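Uronate isomerase (Bacillus halodurans C-125, PDB 3HK5) probably catalyses, as a zinc-dependent uronate isomerase, the interconversion of aldose and ketose forms of hexuronic acids such as glucuronate. Local coordinates at residues 26-31 and 141-146; 167-172 and 218-223; 323-328 and 353-358; 129-134 and 357-362. One frame throughout, in Å; residues are numbered along the deposited sequence.

Contact 1: residues 26-31 and 141-146; sequences HTHLFS and VMTNDP. With ZN (zinc ion), chain E; RAT (D-arabinaric acid), chain C.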
# COMPACT_ATOMS: atom_id res chain seq x y z
N HIS A 26 -20.21 -14.16 -29.07
CA HIS A 26 -19.59 -12.85 -28.99
C HIS A 26 -18.78 -12.54 -30.23
O HIS A 26 -17.75 -13.16 -30.48
CB HIS A 26 -18.69 -12.69 -27.76
CG HIS A 26 -17.95 -11.38 -27.76
ND1 HIS A 26 -18.59 -10.17 -27.85
CD2 HIS A 26 -16.62 -11.10 -27.74
CE1 HIS A 26 -17.69 -9.20 -27.88
NE2 HIS A 26 -16.49 -9.74 -27.82
N THR A 27 -19.26 -11.57 -31.01
CA THR A 27 -18.60 -11.12 -32.23
C THR A 27 -18.79 -9.61 -32.37
O THR A 27 -19.50 -8.98 -31.57
CB THR A 27 -19.19 -11.74 -33.51
OG1 THR A 27 -20.46 -11.11 -33.78
CG2 THR A 27 -19.40 -13.25 -33.35
N HIS A 28 -18.17 -9.05 -33.40
CA HIS A 28 -18.27 -7.64 -33.71
C HIS A 28 -18.79 -7.55 -35.14
O HIS A 28 -18.35 -6.72 -35.95
CB HIS A 28 -16.90 -6.96 -33.55
CG HIS A 28 -16.39 -6.98 -32.14
ND1 HIS A 28 -16.77 -6.04 -31.20
CD2 HIS A 28 -15.60 -7.87 -31.49
CE1 HIS A 28 -16.24 -6.35 -30.04
NE2 HIS A 28 -15.52 -7.46 -30.19
N LEU A 29 -19.72 -8.45 -35.45
CA LEU A 29 -20.35 -8.50 -36.77
C LEU A 29 -21.73 -7.87 -36.62
O LEU A 29 -22.23 -7.71 -35.50
CB LEU A 29 -20.48 -9.94 -37.26
CG LEU A 29 -19.16 -10.70 -37.43
CD1 LEU A 29 -19.45 -12.11 -37.96
CD2 LEU A 29 -18.24 -9.94 -38.37
N PHE A 30 -22.34 -7.53 -37.75
CA PHE A 30 -23.66 -6.92 -37.72
C PHE A 30 -24.55 -7.49 -38.81
O PHE A 30 -24.08 -7.88 -39.88
CB PHE A 30 -23.54 -5.40 -37.92
CG PHE A 30 -22.83 -4.69 -36.80
CD1 PHE A 30 -23.52 -4.28 -35.67
CD2 PHE A 30 -21.47 -4.41 -36.90
CE1 PHE A 30 -22.87 -3.59 -34.64
CE2 PHE A 30 -20.80 -3.72 -35.87
CZ PHE A 30 -21.51 -3.31 -34.74
N SER A 31 -25.85 -7.53 -38.53
CA SER A 31 -26.82 -8.00 -39.50
C SER A 31 -26.56 -7.19 -40.77
O SER A 31 -26.33 -5.98 -40.70
CB SER A 31 -28.24 -7.75 -38.99
OG SER A 31 -29.20 -8.32 -39.86
N VAL A 141 -23.92 -13.56 -32.23
CA VAL A 141 -24.27 -12.58 -31.22
C VAL A 141 -23.44 -11.33 -31.52
O VAL A 141 -22.21 -11.39 -31.60
CB VAL A 141 -23.95 -13.10 -29.80
CG1 VAL A 141 -24.16 -11.97 -28.77
CG2 VAL A 141 -24.84 -14.29 -29.47
N MET A 142 -24.12 -10.20 -31.71
CA MET A 142 -23.47 -8.94 -32.03
C MET A 142 -23.04 -8.24 -30.76
O MET A 142 -23.35 -8.68 -29.65
CB MET A 142 -24.46 -7.99 -32.76
CG MET A 142 -25.07 -8.49 -34.07
SD MET A 142 -26.19 -7.27 -34.86
CE MET A 142 -27.59 -7.44 -33.86
N THR A 143 -22.31 -7.14 -30.94
CA THR A 143 -21.88 -6.28 -29.85
C THR A 143 -22.53 -4.95 -30.29
O THR A 143 -22.11 -4.34 -31.28
CB THR A 143 -20.34 -6.10 -29.79
OG1 THR A 143 -19.73 -7.33 -29.38
CG2 THR A 143 -19.96 -5.02 -28.78
N ASN A 144 -23.56 -4.53 -29.56
CA ASN A 144 -24.27 -3.32 -29.92
C ASN A 144 -24.10 -2.21 -28.88
O ASN A 144 -24.66 -2.26 -27.78
CB ASN A 144 -25.75 -3.67 -30.12
CG ASN A 144 -25.93 -4.84 -31.06
OD1 ASN A 144 -25.80 -4.71 -32.28
ND2 ASN A 144 -26.21 -6.01 -30.50
N ASP A 145 -23.33 -1.19 -29.26
CA ASP A 145 -23.04 -0.06 -28.40
C ASP A 145 -23.97 1.12 -28.68
O ASP A 145 -23.80 1.84 -29.67
CB ASP A 145 -21.58 0.37 -28.61
CG ASP A 145 -21.16 1.52 -27.72
OD1 ASP A 145 -22.00 2.05 -26.97
OD2 ASP A 145 -19.97 1.89 -27.78
N PRO A 146 -24.97 1.35 -27.81
CA PRO A 146 -25.91 2.46 -28.01
C PRO A 146 -25.24 3.83 -27.91
O PRO A 146 -25.89 4.85 -28.13
CB PRO A 146 -26.95 2.23 -26.92
CG PRO A 146 -26.11 1.67 -25.79
CD PRO A 146 -25.24 0.66 -26.53
ZN ZN E . -14.86 -8.52 -28.60
O1A RAT C . -13.46 -5.44 -25.98
C1 RAT C . -13.68 -6.36 -26.80
O1B RAT C . -14.80 -6.87 -27.04
C2 RAT C . -12.49 -6.89 -27.59
O2 RAT C . -12.81 -8.21 -28.09
C3 RAT C . -12.11 -5.95 -28.76
O3 RAT C . -13.13 -6.00 -29.78
C4 RAT C . -10.74 -6.30 -29.41
O4 RAT C . -10.25 -5.19 -30.16
C5 RAT C . -10.80 -7.52 -30.35
O5A RAT C . -10.70 -7.33 -31.58
O5B RAT C . -10.95 -8.65 -29.81
O HOH W 1 -21.34 -9.57 -27.73
O HOH W 2 -21.25 -6.30 -33.32
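The carbonyl oxygen of V141 is gripped twice by T27. T27 OG1 donates to V141 O at 2.8 Å from well above the carbonyl plane, and T27 N adds a weak, bent bond to it. A chi1 of 74° lodges OG1 between its backbone N and carbonyl carbon, where it also accepts from L29 N at 3.2 Å, forming an ST turn. A valine here would probably leave L29 N without this acceptor and reduce the hold on V141 O to the poorer backbone bond. T143 OG1 in turn donates to T27 O at 2.8 Å. Both segments leave neighbouring parallel strands, 22-24 and 137-141, and H26-T27-H28 is consistent with the His-X-His signature after the first strand of amidohydrolase barrels. Zinc is held by H26 NE2 at 2.2 Å and by H28 NE2 at 2.0 Å, with D355 and the arabinarate completing the site. T143 OG1 sits at the edge of the H26 ring but over a face of the H28 ring. H26 ND1 donates to water 1 at 2.8 Å, which donates onward to M142 O and T143 OG1; the ring is thus held at ND1 by water and at NE2 by zinc. M142 SD meets the F30 ring obliquely, a Met-aromatic contact.

Contact 2: residues 167-172 and 218-223; sequences AALRLD and VYMAVS. With RAT (D-arabinaric acid), chain C.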
# COMPACT_ATOMS: atom_id res chain seq x y z
N ALA A 167 -28.74 -9.52 -30.47
CA ALA A 167 -28.17 -8.33 -29.85
C ALA A 167 -27.60 -8.59 -28.46
O ALA A 167 -28.04 -9.49 -27.74
CB ALA A 167 -29.23 -7.23 -29.78
N ALA A 168 -26.60 -7.79 -28.12
CA ALA A 168 -25.96 -7.83 -26.81
C ALA A 168 -25.69 -6.35 -26.51
O ALA A 168 -25.03 -5.65 -27.29
CB ALA A 168 -24.64 -8.63 -26.87
N LEU A 169 -26.22 -5.88 -25.39
CA LEU A 169 -26.07 -4.49 -24.99
C LEU A 169 -24.71 -4.18 -24.37
O LEU A 169 -24.47 -4.51 -23.21
CB LEU A 169 -27.20 -4.12 -24.01
CG LEU A 169 -27.25 -2.71 -23.44
CD1 LEU A 169 -27.34 -1.68 -24.57
CD2 LEU A 169 -28.44 -2.59 -22.51
N ARG A 170 -23.82 -3.56 -25.14
CA ARG A 170 -22.48 -3.21 -24.66
C ARG A 170 -22.55 -1.89 -23.90
O ARG A 170 -23.11 -0.91 -24.39
CB ARG A 170 -21.51 -3.09 -25.84
CG ARG A 170 -20.09 -2.70 -25.44
CD ARG A 170 -19.44 -3.71 -24.49
NE ARG A 170 -18.87 -4.83 -25.23
CZ ARG A 170 -17.57 -5.04 -25.40
NH1 ARG A 170 -16.66 -4.23 -24.88
NH2 ARG A 170 -17.17 -6.06 -26.15
N LEU A 171 -21.98 -1.86 -22.70
CA LEU A 171 -22.05 -0.68 -21.85
C LEU A 171 -20.75 -0.01 -21.41
O LEU A 171 -20.75 0.78 -20.45
CB LEU A 171 -22.88 -1.03 -20.61
CG LEU A 171 -24.29 -1.56 -20.94
CD1 LEU A 171 -24.92 -2.18 -19.71
CD2 LEU A 171 -25.15 -0.43 -21.50
N ASP A 172 -19.64 -0.29 -22.09
CA ASP A 172 -18.35 0.30 -21.72
C ASP A 172 -18.39 1.81 -21.43
O ASP A 172 -17.93 2.25 -20.38
CB ASP A 172 -17.32 0.03 -22.82
CG ASP A 172 -16.93 -1.45 -22.91
OD1 ASP A 172 -17.71 -2.29 -22.42
OD2 ASP A 172 -15.87 -1.76 -23.48
N VAL A 218 -29.42 -10.70 -25.55
CA VAL A 218 -29.28 -11.99 -24.88
C VAL A 218 -28.51 -11.77 -23.58
O VAL A 218 -28.58 -12.59 -22.66
CB VAL A 218 -28.56 -13.01 -25.79
CG1 VAL A 218 -29.46 -13.33 -26.98
CG2 VAL A 218 -27.23 -12.44 -26.28
N TYR A 219 -27.79 -10.65 -23.50
CA TYR A 219 -27.05 -10.28 -22.29
C TYR A 219 -26.48 -8.85 -22.38
O TYR A 219 -26.42 -8.29 -23.47
CB TYR A 219 -25.92 -11.28 -22.00
CG TYR A 219 -24.81 -11.35 -23.04
CD1 TYR A 219 -23.89 -10.31 -23.16
CD2 TYR A 219 -24.68 -12.45 -23.87
CE1 TYR A 219 -22.86 -10.36 -24.10
CE2 TYR A 219 -23.65 -12.52 -24.82
CZ TYR A 219 -22.75 -11.47 -24.92
OH TYR A 219 -21.73 -11.52 -25.84
N MET A 220 -26.13 -8.27 -21.25
CA MET A 220 -25.53 -6.93 -21.22
C MET A 220 -24.05 -7.22 -21.01
O MET A 220 -23.70 -8.12 -20.25
CB MET A 220 -26.10 -6.08 -20.07
CG MET A 220 -27.52 -5.53 -20.29
SD MET A 220 -28.16 -4.57 -18.87
CE MET A 220 -28.65 -5.86 -17.79
N ALA A 221 -23.17 -6.46 -21.66
CA ALA A 221 -21.74 -6.72 -21.54
C ALA A 221 -20.87 -5.49 -21.35
O ALA A 221 -21.27 -4.38 -21.67
CB ALA A 221 -21.26 -7.49 -22.76
N VAL A 222 -19.66 -5.72 -20.84
CA VAL A 222 -18.68 -4.66 -20.61
C VAL A 222 -17.27 -5.26 -20.55
O VAL A 222 -17.09 -6.38 -20.07
CB VAL A 222 -18.94 -3.92 -19.27
CG1 VAL A 222 -18.66 -4.85 -18.09
CG2 VAL A 222 -18.04 -2.68 -19.17
N SER A 223 -16.28 -4.51 -21.05
CA SER A 223 -14.88 -4.96 -20.97
C SER A 223 -14.32 -4.13 -19.81
O SER A 223 -14.62 -2.94 -19.70
CB SER A 223 -14.12 -4.68 -22.28
OG SER A 223 -14.02 -3.30 -22.54
O1A RAT C . -13.46 -5.44 -25.98
C1 RAT C . -13.68 -6.36 -26.80
O1B RAT C . -14.80 -6.87 -27.04
C2 RAT C . -12.49 -6.89 -27.59
O2 RAT C . -12.81 -8.21 -28.09
C3 RAT C . -12.11 -5.95 -28.76
O3 RAT C . -13.13 -6.00 -29.78
C4 RAT C . -10.74 -6.30 -29.41
O4 RAT C . -10.25 -5.19 -30.16
C5 RAT C . -10.80 -7.52 -30.35
O5A RAT C . -10.70 -7.33 -31.58
O5B RAT C . -10.95 -8.65 -29.81
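R170 leaves its strand on the same sheet face as A221, its partner in a parallel bridge. From CB the chain first runs anti to the backbone N (chi1 178°), then bends at chi2 and again at chi3, so that it folds back over the partner strand. CD comes to rest 3.4 Å from A221 O, and NE stands loosely off A221 CB. Beyond CZ the two nitrogens part. NH1 forms a salt bridge to D172 OD2 at 2.9 Å, with that oxygen in the guanidinium plane; NH2, whose position is less certain, donates to O1B of the arabinarate carboxylate at 2.7 Å. D172 thus positions the arginine that meets the ligand. S223 OG donates to the opposite face of D172 OD2 at 2.6 Å, while S223 N binds D172 OD1 at 3.0 Å. Replacing D172 by an alanine would probably leave R170 NH1 without its opposite charge and the guanidinium freer to turn, and strip both S223 donors of their acceptor. Behind this polar end, L169 O receives A221 N at 2.8 Å and L171 N donates to A221 O, the regular weave of parallel strands. A168 CB lies over a face of the Y219 ring, a CH-pi contact, while Y219 OH bonds to M25 O. Strand 220-224 also pairs with strand 255-262, and L169, L171 and M220 pack under helices 198-215 and 235-250, the former being the last helix of the long, largely helical connection between strands 169-170 and 220-224.

Contact 3: residues 323-328 and 353-358; sequences GCWWFM and HSDARV. With ZN (zinc ion), chain E; RAT (D-arabinaric acid), chain C; CO3 (carbonate ion), chain D.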
# COMPACT_ATOMS: atom_id res chain seq x y z
N GLY A 323 -15.03 -18.77 -23.99
CA GLY A 323 -13.96 -18.43 -24.90
C GLY A 323 -12.53 -18.26 -24.47
O GLY A 323 -12.18 -18.31 -23.29
N CYS A 324 -11.69 -18.09 -25.48
CA CYS A 324 -10.26 -17.87 -25.33
C CYS A 324 -10.15 -16.52 -26.02
O CYS A 324 -9.97 -16.41 -27.23
CB CYS A 324 -9.49 -18.96 -26.06
SG CYS A 324 -9.86 -20.60 -25.37
N TRP A 325 -10.29 -15.49 -25.20
CA TRP A 325 -10.32 -14.11 -25.63
C TRP A 325 -9.08 -13.37 -26.09
O TRP A 325 -8.07 -13.32 -25.37
CB TRP A 325 -11.00 -13.30 -24.52
CG TRP A 325 -11.28 -11.88 -24.84
CD1 TRP A 325 -11.72 -11.37 -26.03
CD2 TRP A 325 -11.25 -10.78 -23.92
NE1 TRP A 325 -11.97 -10.02 -25.90
CE2 TRP A 325 -11.69 -9.63 -24.62
CE3 TRP A 325 -10.89 -10.66 -22.57
CZ2 TRP A 325 -11.79 -8.38 -24.01
CZ3 TRP A 325 -10.98 -9.42 -21.97
CH2 TRP A 325 -11.43 -8.29 -22.69
N TRP A 326 -9.17 -12.81 -27.30
CA TRP A 326 -8.12 -11.95 -27.85
C TRP A 326 -6.69 -12.51 -27.84
O TRP A 326 -6.32 -13.32 -28.70
CB TRP A 326 -8.18 -10.64 -27.05
CG TRP A 326 -7.73 -9.38 -27.70
CD1 TRP A 326 -6.82 -9.23 -28.72
CD2 TRP A 326 -8.08 -8.06 -27.28
NE1 TRP A 326 -6.59 -7.89 -28.95
CE2 TRP A 326 -7.35 -7.15 -28.08
CE3 TRP A 326 -8.95 -7.55 -26.30
CZ2 TRP A 326 -7.45 -5.77 -27.93
CZ3 TRP A 326 -9.05 -6.17 -26.15
CH2 TRP A 326 -8.30 -5.30 -26.96
N PHE A 327 -5.89 -12.07 -26.88
CA PHE A 327 -4.51 -12.54 -26.76
C PHE A 327 -4.44 -13.99 -26.29
O PHE A 327 -3.37 -14.60 -26.32
CB PHE A 327 -3.72 -11.63 -25.82
CG PHE A 327 -3.72 -10.18 -26.24
CD1 PHE A 327 -3.35 -9.81 -27.54
CD2 PHE A 327 -4.14 -9.18 -25.36
CE1 PHE A 327 -3.41 -8.47 -27.96
CE2 PHE A 327 -4.20 -7.84 -25.77
CZ PHE A 327 -3.84 -7.48 -27.07
N MET A 328 -5.58 -14.54 -25.85
CA MET A 328 -5.66 -15.93 -25.41
C MET A 328 -6.01 -16.81 -26.63
O MET A 328 -5.83 -18.03 -26.61
CB MET A 328 -6.77 -16.11 -24.36
CG MET A 328 -6.55 -15.44 -22.99
SD MET A 328 -5.19 -16.15 -22.03
CE MET A 328 -3.88 -15.17 -22.68
N HIS A 353 -15.55 -18.47 -28.72
CA HIS A 353 -16.33 -17.47 -29.43
C HIS A 353 -15.31 -16.91 -30.43
O HIS A 353 -14.11 -17.04 -30.20
CB HIS A 353 -16.84 -16.36 -28.49
CG HIS A 353 -15.78 -15.45 -27.95
ND1 HIS A 353 -15.13 -15.69 -26.76
CD2 HIS A 353 -15.26 -14.30 -28.44
CE1 HIS A 353 -14.26 -14.72 -26.53
NE2 HIS A 353 -14.32 -13.87 -27.54
N SER A 354 -15.76 -16.32 -31.53
CA SER A 354 -14.81 -15.82 -32.54
C SER A 354 -14.32 -14.39 -32.36
O SER A 354 -13.18 -14.09 -32.72
CB SER A 354 -15.42 -15.92 -33.94
OG SER A 354 -16.44 -14.96 -34.11
N ASP A 355 -15.18 -13.52 -31.84
CA ASP A 355 -14.85 -12.12 -31.66
C ASP A 355 -14.61 -11.53 -33.04
O ASP A 355 -13.90 -10.53 -33.19
CB ASP A 355 -13.57 -11.98 -30.82
CG ASP A 355 -13.74 -11.00 -29.68
OD1 ASP A 355 -14.23 -9.88 -29.93
OD2 ASP A 355 -13.37 -11.34 -28.53
N ALA A 356 -15.20 -12.14 -34.06
CA ALA A 356 -15.01 -11.70 -35.44
C ALA A 356 -15.39 -10.25 -35.69
O ALA A 356 -16.48 -9.80 -35.30
CB ALA A 356 -15.78 -12.61 -36.39
N ARG A 357 -14.48 -9.53 -36.35
CA ARG A 357 -14.70 -8.13 -36.71
C ARG A 357 -14.99 -8.07 -38.21
O ARG A 357 -15.64 -7.15 -38.70
CB ARG A 357 -13.45 -7.29 -36.41
CG ARG A 357 -13.38 -6.77 -34.97
CD ARG A 357 -12.03 -6.17 -34.70
NE ARG A 357 -11.94 -5.54 -33.39
CZ ARG A 357 -12.31 -4.29 -33.13
NH1 ARG A 357 -12.79 -3.52 -34.10
NH2 ARG A 357 -12.17 -3.79 -31.91
N VAL A 358 -14.48 -9.07 -38.93
CA VAL A 358 -14.68 -9.17 -40.36
C VAL A 358 -15.41 -10.48 -40.64
O VAL A 358 -14.97 -11.56 -40.23
CB VAL A 358 -13.32 -9.14 -41.11
CG1 VAL A 358 -13.54 -9.12 -42.62
CG2 VAL A 358 -12.53 -7.92 -40.65
ZN ZN E . -14.86 -8.52 -28.60
O1A RAT C . -13.46 -5.44 -25.98
C1 RAT C . -13.68 -6.36 -26.80
O1B RAT C . -14.80 -6.87 -27.04
C2 RAT C . -12.49 -6.89 -27.59
O2 RAT C . -12.81 -8.21 -28.09
C3 RAT C . -12.11 -5.95 -28.76
O3 RAT C . -13.13 -6.00 -29.78
C4 RAT C . -10.74 -6.30 -29.41
O4 RAT C . -10.25 -5.19 -30.16
C5 RAT C . -10.80 -7.52 -30.35
O5A RAT C . -10.70 -7.33 -31.58
O5B RAT C . -10.95 -8.65 -29.81
C CO3 D . -3.61 -6.42 -31.16
O1 CO3 D . -2.39 -6.69 -30.77
O2 CO3 D . -3.87 -6.28 -32.43
O3 CO3 D . -4.58 -6.34 -30.28
O HOH W 3 -12.05 -15.91 -28.94
O HOH W 4 -11.21 -13.09 -28.95
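This contact joins a first-shell zinc ligand to its second shell, where the loop after strand 319-321 meets the loop between helices 331-345 and 361-386. Its centre is D355, whose OD1 binds zinc at 2.0 Å while OD2 faces the other loop. W325 brings the edge of its indole to that oxygen, CD1 lying 3.0 Å from D355 OD2, with ring and carboxylate planes only 11° apart. H353 NE2 donates to D355 OD2 at 2.9 Å from above the carboxylate plane, and water 4 donates to it while accepting from W326 N. G323 CA lies 3.5 Å from H353 ND1 at the ring edge; a CB here would run into the imidazole, and the positive phi suits glycine. With CG anti to the backbone N (chi1 -173°), W325 turns NE1 to O2 of the arabinarate, an almost straight bond of 3.0 Å. W326 lays one ring face over ligand C4 and the other against F327, which packs on V311 of the second subunit. Held at OD2 by H353 and water, the D355 carboxylate is probably restrained, with OD1 kept turned to the metal, while ligand O2 is shared between zinc and W325.

Contact 4: residues 129-134 and 357-362; sequences DTVLQL and RVLEQL. With RAT (D-arabinaric acid), chain C.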
# COMPACT_ATOMS: atom_id res chain seq x y z
N ASP A 129 -24.65 -15.36 -46.33
CA ASP A 129 -25.17 -16.70 -46.54
C ASP A 129 -24.01 -17.66 -46.77
O ASP A 129 -23.97 -18.75 -46.20
CB ASP A 129 -26.10 -16.75 -47.75
CG ASP A 129 -27.40 -16.01 -47.52
OD1 ASP A 129 -27.79 -15.85 -46.34
OD2 ASP A 129 -28.04 -15.61 -48.52
N THR A 130 -23.07 -17.25 -47.61
CA THR A 130 -21.91 -18.08 -47.93
C THR A 130 -21.07 -18.42 -46.71
O THR A 130 -20.80 -19.59 -46.44
CB THR A 130 -21.01 -17.38 -48.95
OG1 THR A 130 -21.78 -17.02 -50.11
CG2 THR A 130 -19.85 -18.29 -49.37
N VAL A 131 -20.65 -17.40 -45.97
CA VAL A 131 -19.82 -17.61 -44.80
C VAL A 131 -20.45 -18.42 -43.68
O VAL A 131 -19.81 -19.34 -43.16
CB VAL A 131 -19.32 -16.26 -44.26
CG1 VAL A 131 -18.64 -16.45 -42.90
CG2 VAL A 131 -18.34 -15.65 -45.25
N LEU A 132 -21.68 -18.10 -43.30
CA LEU A 132 -22.33 -18.85 -42.23
C LEU A 132 -22.50 -20.31 -42.64
O LEU A 132 -22.48 -21.19 -41.80
CB LEU A 132 -23.68 -18.24 -41.88
CG LEU A 132 -23.67 -16.78 -41.41
CD1 LEU A 132 -25.08 -16.39 -40.97
CD2 LEU A 132 -22.69 -16.60 -40.27
N GLN A 133 -22.67 -20.56 -43.94
CA GLN A 133 -22.82 -21.93 -44.42
C GLN A 133 -21.47 -22.62 -44.26
O GLN A 133 -21.38 -23.71 -43.71
CB GLN A 133 -23.24 -21.94 -45.89
CG GLN A 133 -23.58 -23.32 -46.45
CD GLN A 133 -22.36 -24.21 -46.59
OE1 GLN A 133 -21.40 -23.87 -47.28
NE2 GLN A 133 -22.40 -25.38 -45.94
N LEU A 134 -20.42 -21.97 -44.74
CA LEU A 134 -19.07 -22.52 -44.66
C LEU A 134 -18.61 -22.71 -43.21
O LEU A 134 -18.06 -23.75 -42.86
CB LEU A 134 -18.07 -21.60 -45.37
CG LEU A 134 -18.16 -21.55 -46.90
CD1 LEU A 134 -17.21 -20.48 -47.41
CD2 LEU A 134 -17.80 -22.91 -47.48
N ARG A 357 -14.48 -9.53 -36.35
CA ARG A 357 -14.70 -8.13 -36.71
C ARG A 357 -14.99 -8.07 -38.21
O ARG A 357 -15.64 -7.15 -38.70
CB ARG A 357 -13.45 -7.29 -36.41
CG ARG A 357 -13.38 -6.77 -34.97
CD ARG A 357 -12.03 -6.17 -34.70
NE ARG A 357 -11.94 -5.54 -33.39
CZ ARG A 357 -12.31 -4.29 -33.13
NH1 ARG A 357 -12.79 -3.52 -34.10
NH2 ARG A 357 -12.17 -3.79 -31.91
N VAL A 358 -14.48 -9.07 -38.93
CA VAL A 358 -14.68 -9.17 -40.36
C VAL A 358 -15.41 -10.48 -40.64
O VAL A 358 -14.97 -11.56 -40.23
CB VAL A 358 -13.32 -9.14 -41.11
CG1 VAL A 358 -13.54 -9.12 -42.62
CG2 VAL A 358 -12.53 -7.92 -40.65
N LEU A 359 -16.54 -10.38 -41.34
CA LEU A 359 -17.38 -11.53 -41.66
C LEU A 359 -16.65 -12.85 -41.97
O LEU A 359 -16.93 -13.87 -41.33
CB LEU A 359 -18.30 -11.18 -42.83
CG LEU A 359 -19.21 -12.29 -43.36
CD1 LEU A 359 -20.14 -12.78 -42.25
CD2 LEU A 359 -20.01 -11.77 -44.55
N GLU A 360 -15.73 -12.84 -42.93
CA GLU A 360 -15.02 -14.08 -43.30
C GLU A 360 -14.22 -14.75 -42.17
O GLU A 360 -13.89 -15.94 -42.27
CB GLU A 360 -14.07 -13.81 -44.46
CG GLU A 360 -14.73 -13.51 -45.81
CD GLU A 360 -15.29 -12.10 -45.90
OE1 GLU A 360 -14.92 -11.24 -45.07
OE2 GLU A 360 -16.09 -11.85 -46.83
N GLN A 361 -13.91 -14.01 -41.11
CA GLN A 361 -13.13 -14.58 -40.03
C GLN A 361 -13.83 -15.75 -39.35
O GLN A 361 -13.18 -16.60 -38.75
CB GLN A 361 -12.78 -13.50 -39.00
CG GLN A 361 -11.96 -12.38 -39.59
CD GLN A 361 -11.64 -11.31 -38.57
OE1 GLN A 361 -12.46 -11.00 -37.69
NE2 GLN A 361 -10.46 -10.71 -38.68
N LEU A 362 -15.16 -15.80 -39.46
CA LEU A 362 -15.92 -16.89 -38.86
C LEU A 362 -15.38 -18.23 -39.37
O LEU A 362 -15.40 -19.23 -38.67
CB LEU A 362 -17.40 -16.77 -39.22
CG LEU A 362 -18.17 -15.60 -38.60
CD1 LEU A 362 -19.61 -15.58 -39.13
CD2 LEU A 362 -18.14 -15.73 -37.07
O1A RAT C . -13.46 -5.44 -25.98
C1 RAT C . -13.68 -6.36 -26.80
O1B RAT C . -14.80 -6.87 -27.04
C2 RAT C . -12.49 -6.89 -27.59
O2 RAT C . -12.81 -8.21 -28.09
C3 RAT C . -12.11 -5.95 -28.76
O3 RAT C . -13.13 -6.00 -29.78
C4 RAT C . -10.74 -6.30 -29.41
O4 RAT C . -10.25 -5.19 -30.16
C5 RAT C . -10.80 -7.52 -30.35
O5A RAT C . -10.70 -7.33 -31.58
O5B RAT C . -10.95 -8.65 -29.81
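One methyl pair, L132 CD2 and L362 CD1, is modelled at 3.4 Å, tighter than carbons usually pack, so the exact placement of these leucine tips is doubtful. Most of the interface belongs to V131, which points squarely at the other segment and wedges its two branches among three residues. CG1, anti to the backbone N (chi1 170°), rests 3.5 Å from L359 O. The same methyl touches L362 CB at 3.9 Å, the two side chains crossing at about a right angle. CG2 meets L359 CG at 4.0 Å, as valine and leucine slide past each other in opposite directions, and it also brushes the backbone of E360. The contact joins helix 124-135, which leads into strand 137-141, to the start of helix 361-386, the helix following the metal-binding loop of D355. That start is shaped by a type I turn from V358 to Q361. Q361 OE1 then reaches back to two backbone donors, taking R357 N at 2.8 Å from near the plane of its carbonyl and V358 N from far above it, 70° out. The turn is thereby tied to R357, whose chain runs extended from CG to NE and donates through NE to O5A of the arabinarate at 2.8 Å, while R357 NH2 bonds O4 at 3.0 Å. The E360 carboxylate is hydrogen-bonded to Q127 of helix 124-135 and to D41 N.

All four contacts are buried, but their chemistry changes with place in the fold. From contact centre to chain centre, contact 3 lies at about 5 Å, contact 1 at 9 Å, contact 2 at 11 Å and contact 4 at 14 Å. Contacts 1 and 3 share the zinc, rely on polar atoms and water, and are joined by probable backbone hydrogen bonds between H28 N and A356 O and between D355 N and H26 O. Contact 2 is true sheet pairing, linked to contact 1 through N144. Contact 4 is apolar packing of a helix on a turn and the helix start that follows. The arabinarate meets residues of contacts 1, 2 and 3, and reaches segment 357-362 through R357 alone.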